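Local coordinates for protein KLLA0E08119p (Kluyveromyces lactis, PDB 3VA7) that probably carboxylates urea with bicarbonate and ATP, using a tethered biotin, as the carboxylase part of a yeast enzyme that degrades urea to ammonia and carbon dioxide, at residues H236-M241 against T301-Y306; A155-V160 against R284-R289. One frame throughout, in Å; residues are numbered along the deposited sequence.

Interaction 1: residues H236-M241 against T301-Y306; sequences HVEIQM and TVEFIY
Val237 and Ile239 pair with Phe304 and Val302 as neighbouring strands of the antiparallel sheet in the ATP-grasp part of the biotin carboxylase domain. Val237 and Phe304 exchange two backbone hydrogen bonds, N to O in each direction, and Ile239 and Val302 do the same; the straightest of the four runs from Ile239 N to Val302 O (2.8 Å, 166°). Between these pairs, Glu238 and Glu303 form a non-hydrogen-bonded pair, where Glu238 CA brings its hydrogen to Val302 O.

Polar groups crowd the face that carries His236, Glu238, Glu303 and Thr301. His236 NE2 donates to Glu238 OE1 (3.0 Å); the oxygen lies in the ring plane but is itself met from above its carboxylate. Glu303 reaches the same ring, its carboxylate nearly perpendicular to it (83°). The two carboxylates lie side by side with Glu238 OE1 3.1 Å from Glu303 OE2, two acceptors close together with no hydrogen bond between them. Arg255 forms a salt bridge with Glu238 OE2, and Lys265 makes weak, long ion pairs to both acids. Farther along, one water accepts from Gln240 NE2 and donates to Thr301 OG1, while Arg255 also binds Gln240 OE1 and Gln323 holds the threonine hydroxyl.

The opposite face is apolar and packs beneath helix 277-293. With CG1 of Ile239 beside its backbone N (chi1 -63°), that carbon meets the ring of Phe304 at its edge, 3.6 Å from CE2.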
loop_
_atom_site.group_PDB
_atom_site.type_symbol
_atom_site.label_atom_id
_atom_site.label_comp_id
_atom_site.label_asym_id
_atom_site.label_seq_id
_atom_site.Cartn_x
_atom_site.Cartn_y
_atom_site.Cartn_z
ATOM N N HIS A 236 -4.014 -40.764 12.218
ATOM C CA HIS A 236 -5.434 -40.389 12.110
ATOM C C HIS A 236 -5.904 -40.788 10.708
ATOM O O HIS A 236 -5.574 -40.111 9.717
ATOM C CB HIS A 236 -5.559 -38.896 12.367
ATOM C CG HIS A 236 -6.937 -38.338 12.223
ATOM N ND1 HIS A 236 -7.568 -37.665 13.254
ATOM C CD2 HIS A 236 -7.774 -38.261 11.152
ATOM C CE1 HIS A 236 -8.749 -37.232 12.835
ATOM N NE2 HIS A 236 -8.897 -37.579 11.563
ATOM N N VAL A 237 -6.604 -41.919 10.603
ATOM C CA VAL A 237 -7.052 -42.376 9.306
ATOM C C VAL A 237 -8.548 -42.274 9.353
ATOM O O VAL A 237 -9.170 -42.771 10.291
ATOM C CB VAL A 237 -6.625 -43.789 8.998
ATOM C CG1 VAL A 237 -7.045 -44.153 7.598
ATOM C CG2 VAL A 237 -5.109 -43.935 9.135
ATOM N N GLU A 238 -9.148 -41.585 8.391
ATOM C CA GLU A 238 -10.574 -41.427 8.434
ATOM C C GLU A 238 -11.162 -41.969 7.148
ATOM O O GLU A 238 -10.473 -42.047 6.104
ATOM C CB GLU A 238 -10.934 -39.968 8.688
ATOM C CG GLU A 238 -10.569 -39.014 7.525
ATOM C CD GLU A 238 -10.621 -37.549 7.915
ATOM O OE1 GLU A 238 -10.696 -37.207 9.129
ATOM O OE2 GLU A 238 -10.580 -36.725 6.982
ATOM N N ILE A 239 -12.425 -42.370 7.223
ATOM C CA ILE A 239 -13.114 -42.877 6.065
ATOM C C ILE A 239 -14.192 -41.904 5.668
ATOM O O ILE A 239 -14.979 -41.462 6.486
ATOM C CB ILE A 239 -13.712 -44.279 6.311
ATOM C CG1 ILE A 239 -12.615 -45.312 6.594
ATOM C CG2 ILE A 239 -14.555 -44.749 5.071
ATOM C CD1 ILE A 239 -12.062 -45.944 5.318
ATOM N N GLN A 240 -14.216 -41.545 4.403
ATOM C CA GLN A 240 -15.282 -40.702 3.886
ATOM C C GLN A 240 -16.403 -41.612 3.456
ATOM O O GLN A 240 -16.210 -42.489 2.593
ATOM C CB GLN A 240 -14.796 -39.912 2.674
ATOM C CG GLN A 240 -15.891 -39.231 1.917
ATOM C CD GLN A 240 -16.410 -38.013 2.648
ATOM O OE1 GLN A 240 -15.674 -37.050 2.890
ATOM N NE2 GLN A 240 -17.664 -38.064 3.039
ATOM N N MET A 241 -17.583 -41.399 4.026
ATOM C CA MET A 241 -18.691 -42.261 3.726
ATOM C C MET A 241 -19.881 -41.467 3.211
ATOM O O MET A 241 -20.056 -40.285 3.526
ATOM C CB MET A 241 -18.982 -43.147 4.950
ATOM C CG MET A 241 -20.413 -43.558 5.188
ATOM S SD MET A 241 -21.066 -42.675 6.613
ATOM C CE MET A 241 -22.604 -42.197 5.830
ATOM N N THR A 301 -17.991 -38.617 8.029
ATOM C CA THR A 301 -16.676 -39.205 8.172
ATOM C C THR A 301 -16.500 -39.956 9.467
ATOM O O THR A 301 -16.827 -39.469 10.575
ATOM C CB THR A 301 -15.560 -38.126 8.088
ATOM O OG1 THR A 301 -15.691 -37.403 6.842
ATOM C CG2 THR A 301 -14.149 -38.765 8.222
ATOM N N VAL A 302 -15.943 -41.149 9.313
ATOM C CA VAL A 302 -15.656 -41.956 10.440
ATOM C C VAL A 302 -14.173 -41.861 10.654
ATOM O O VAL A 302 -13.407 -42.361 9.843
ATOM C CB VAL A 302 -16.060 -43.412 10.194
ATOM C CG1 VAL A 302 -15.929 -44.190 11.494
ATOM C CG2 VAL A 302 -17.509 -43.504 9.648
ATOM N N GLU A 303 -13.779 -41.204 11.734
ATOM C CA GLU A 303 -12.377 -41.121 12.094
ATOM C C GLU A 303 -11.940 -42.302 12.980
ATOM O O GLU A 303 -12.648 -42.723 13.913
ATOM C CB GLU A 303 -12.058 -39.799 12.822
ATOM C CG GLU A 303 -12.764 -38.563 12.289
ATOM C CD GLU A 303 -12.088 -37.266 12.694
ATOM O OE1 GLU A 303 -11.699 -37.126 13.880
ATOM O OE2 GLU A 303 -11.936 -36.371 11.822
ATOM N N PHE A 304 -10.752 -42.804 12.683
ATOM C CA PHE A 304 -10.096 -43.820 13.482
ATOM C C PHE A 304 -8.674 -43.381 13.903
ATOM O O PHE A 304 -8.018 -42.603 13.211
ATOM C CB PHE A 304 -9.936 -45.076 12.656
ATOM C CG PHE A 304 -11.200 -45.603 12.087
ATOM C CD1 PHE A 304 -12.135 -46.271 12.907
ATOM C CD2 PHE A 304 -11.441 -45.506 10.721
ATOM C CE1 PHE A 304 -13.303 -46.812 12.373
ATOM C CE2 PHE A 304 -12.616 -46.033 10.163
ATOM C CZ PHE A 304 -13.548 -46.690 10.988
ATOM N N ILE A 305 -8.224 -43.895 15.046
ATOM C CA ILE A 305 -6.826 -43.918 15.456
ATOM C C ILE A 305 -6.213 -45.167 14.840
ATOM O O ILE A 305 -6.891 -46.208 14.750
ATOM C CB ILE A 305 -6.757 -44.020 16.968
ATOM C CG1 ILE A 305 -7.743 -42.997 17.571
ATOM C CG2 ILE A 305 -5.318 -43.830 17.453
ATOM C CD1 ILE A 305 -7.672 -42.758 19.093
ATOM N N TYR A 306 -4.961 -45.073 14.394
ATOM C CA TYR A 306 -4.282 -46.215 13.757
ATOM C C TYR A 306 -2.856 -46.454 14.296
ATOM O O TYR A 306 -1.991 -45.562 14.220
ATOM C CB TYR A 306 -4.243 -46.044 12.235
ATOM C CG TYR A 306 -3.582 -47.164 11.438
ATOM C CD1 TYR A 306 -4.000 -48.484 11.580
ATOM C CD2 TYR A 306 -2.580 -46.894 10.497
ATOM C CE1 TYR A 306 -3.419 -49.531 10.831
ATOM C CE2 TYR A 306 -1.983 -47.933 9.735
ATOM C CZ TYR A 306 -2.412 -49.256 9.917
ATOM O OH TYR A 306 -1.877 -50.317 9.197
HETATM O O HOH W 1 -17.777 -35.952 5.446
#

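Interaction 2: residues A155-V160 against R284-R289; sequences AKVPLV and RAASER
Arg289 grips the end of a helix with two hydrogen bonds: NE to Ala155 O and NH2 to Lys156 O, each 2.6 Å. These carbonyls lie at the Schellman motif that ends helix 147-154, in which Lys156, with a positive phi of 69°, is the first residue to leave the helical path. One edge of the guanidinium thus binds successive carbonyls where the chain turns away. Ala155 O sits in the guanidinium plane, and NE approaches it nearly head-on (C=O...N 164°). Lys156 O lies somewhat out of that plane, and its bond is more bent.

A bend at chi3 (-64°) folds the arginine back against its own helix, so that one face of the guanidinium lies over Ala285 O and Ala286 CA, both toward the rim. This backing and the paired bonds fix the group's rotation. The Lys156 side chain passes the arginine with CB 3.7 Å from Arg289 NE, then leads its amine away.

Deeper in, the contact turns apolar and joins the loop to the middle of helix 277-293 within the ATP-grasp region. Ala155 CB packs against the Arg289 backbone. The Val157 side chain sits between Phe315 of strand 312-319 and the helix. Val157 CG2, beside the backbone N, meets Ala286 CB at 3.9 Å and comes within 3.6 Å of Ala286 O.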
loop_
_atom_site.group_PDB
_atom_site.type_symbol
_atom_site.label_atom_id
_atom_site.label_comp_id
_atom_site.label_asym_id
_atom_site.label_seq_id
_atom_site.Cartn_x
_atom_site.Cartn_y
_atom_site.Cartn_z
ATOM N N ALA A 155 -22.391 -51.472 15.791
ATOM C CA ALA A 155 -21.967 -51.565 14.391
ATOM C C ALA A 155 -20.756 -52.469 14.121
ATOM O O ALA A 155 -20.407 -52.723 12.964
ATOM C CB ALA A 155 -21.744 -50.191 13.830
ATOM N N LYS A 156 -20.149 -52.973 15.192
ATOM C CA LYS A 156 -19.022 -53.914 15.124
ATOM C C LYS A 156 -17.794 -53.190 14.595
ATOM O O LYS A 156 -17.159 -53.619 13.629
ATOM C CB LYS A 156 -19.335 -55.166 14.286
ATOM C CG LYS A 156 -20.520 -56.047 14.744
ATOM C CD LYS A 156 -20.883 -57.070 13.617
ATOM C CE LYS A 156 -22.080 -57.959 13.951
ATOM N NZ LYS A 156 -21.820 -58.752 15.179
ATOM N N VAL A 157 -17.487 -52.080 15.257
ATOM C CA VAL A 157 -16.405 -51.199 14.885
ATOM C C VAL A 157 -15.384 -51.267 16.014
ATOM O O VAL A 157 -15.684 -50.868 17.142
ATOM C CB VAL A 157 -16.916 -49.725 14.680
ATOM C CG1 VAL A 157 -15.762 -48.735 14.510
ATOM C CG2 VAL A 157 -17.870 -49.638 13.524
ATOM N N PRO A 158 -14.164 -51.747 15.726
ATOM C CA PRO A 158 -13.230 -51.935 16.847
ATOM C C PRO A 158 -12.975 -50.635 17.595
ATOM O O PRO A 158 -12.623 -49.628 16.969
ATOM C CB PRO A 158 -11.949 -52.446 16.168
ATOM C CG PRO A 158 -12.426 -52.970 14.788
ATOM C CD PRO A 158 -13.553 -52.057 14.422
ATOM N N LEU A 159 -13.185 -50.637 18.909
ATOM C CA LEU A 159 -12.885 -49.444 19.718
ATOM C C LEU A 159 -11.634 -49.604 20.602
ATOM O O LEU A 159 -11.126 -50.728 20.760
ATOM C CB LEU A 159 -14.107 -48.977 20.530
ATOM C CG LEU A 159 -15.417 -49.767 20.566
ATOM C CD1 LEU A 159 -15.240 -51.211 21.084
ATOM C CD2 LEU A 159 -16.421 -49.013 21.413
ATOM N N VAL A 160 -11.132 -48.475 21.127
ATOM C CA VAL A 160 -10.004 -48.444 22.088
ATOM C C VAL A 160 -10.421 -49.166 23.368
ATOM O O VAL A 160 -11.320 -48.676 24.082
ATOM C CB VAL A 160 -9.567 -46.983 22.465
ATOM C CG1 VAL A 160 -8.758 -46.942 23.803
ATOM C CG2 VAL A 160 -8.788 -46.319 21.318
ATOM N N ARG A 284 -13.305 -49.624 5.758
ATOM C CA ARG A 284 -14.415 -49.372 4.871
ATOM C C ARG A 284 -15.661 -50.073 5.391
ATOM O O ARG A 284 -16.630 -49.413 5.732
ATOM C CB ARG A 284 -14.093 -49.802 3.434
ATOM C CG ARG A 284 -13.014 -48.942 2.747
ATOM C CD ARG A 284 -12.402 -49.613 1.503
ATOM N NE ARG A 284 -13.404 -49.954 0.493
ATOM C CZ ARG A 284 -14.007 -49.064 -0.298
ATOM N NH1 ARG A 284 -13.731 -47.756 -0.195
ATOM N NH2 ARG A 284 -14.898 -49.476 -1.198
ATOM N N ALA A 285 -15.632 -51.402 5.487
ATOM C CA ALA A 285 -16.835 -52.149 5.857
ATOM C C ALA A 285 -17.403 -51.738 7.209
ATOM O O ALA A 285 -18.625 -51.735 7.373
ATOM C CB ALA A 285 -16.630 -53.652 5.757
ATOM N N ALA A 286 -16.545 -51.348 8.149
ATOM C CA ALA A 286 -17.015 -50.945 9.491
ATOM C C ALA A 286 -17.760 -49.622 9.400
ATOM O O ALA A 286 -18.819 -49.417 10.031
ATOM C CB ALA A 286 -15.858 -50.839 10.469
ATOM N N SER A 287 -17.211 -48.738 8.573
ATOM C CA SER A 287 -17.813 -47.442 8.299
ATOM C C SER A 287 -19.181 -47.593 7.624
ATOM O O SER A 287 -20.115 -46.887 7.932
ATOM C CB SER A 287 -16.853 -46.583 7.443
ATOM O OG SER A 287 -15.712 -46.204 8.177
ATOM N N GLU A 288 -19.307 -48.533 6.714
ATOM C CA GLU A 288 -20.593 -48.739 6.063
ATOM C C GLU A 288 -21.621 -49.313 7.043
ATOM O O GLU A 288 -22.818 -49.036 6.910
ATOM C CB GLU A 288 -20.450 -49.625 4.815
ATOM C CG GLU A 288 -19.358 -49.185 3.845
ATOM C CD GLU A 288 -19.442 -49.858 2.493
ATOM O OE1 GLU A 288 -18.914 -49.280 1.508
ATOM O OE2 GLU A 288 -20.034 -50.964 2.403
ATOM N N ARG A 289 -21.167 -50.084 8.039
ATOM C CA ARG A 289 -22.117 -50.674 9.002
ATOM C C ARG A 289 -22.638 -49.586 9.882
ATOM O O ARG A 289 -23.829 -49.501 10.159
ATOM C CB ARG A 289 -21.501 -51.789 9.848
ATOM C CG ARG A 289 -21.210 -53.060 9.061
ATOM C CD ARG A 289 -20.832 -54.164 10.002
ATOM N NE ARG A 289 -19.589 -53.939 10.764
ATOM C CZ ARG A 289 -18.382 -54.346 10.368
ATOM N NH1 ARG A 289 -18.230 -54.956 9.194
ATOM N NH2 ARG A 289 -17.326 -54.094 11.126
#

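Both contacts lie in the biotin carboxylase domain, their centres about 10 Å apart, and helix 277-293 joins them. Interaction 1 is a buried strand pair, built on backbone bonds with charged groups on one face and apolar ones on the other. Interaction 2 lies farther from the centre of the chain and relies on a partly exposed arginine side chain that binds carbonyls at a helix end, with buried small apolar groups beneath. They meet on the apolar face of the sheet: Ser287 OG packs 3.3 Å from Ile239 CB and also touches Val302 and Phe304, while Val157 CG1 lies 3.8 Å from Phe304 CE1. Phe304 therefore touches both the helix and the loop.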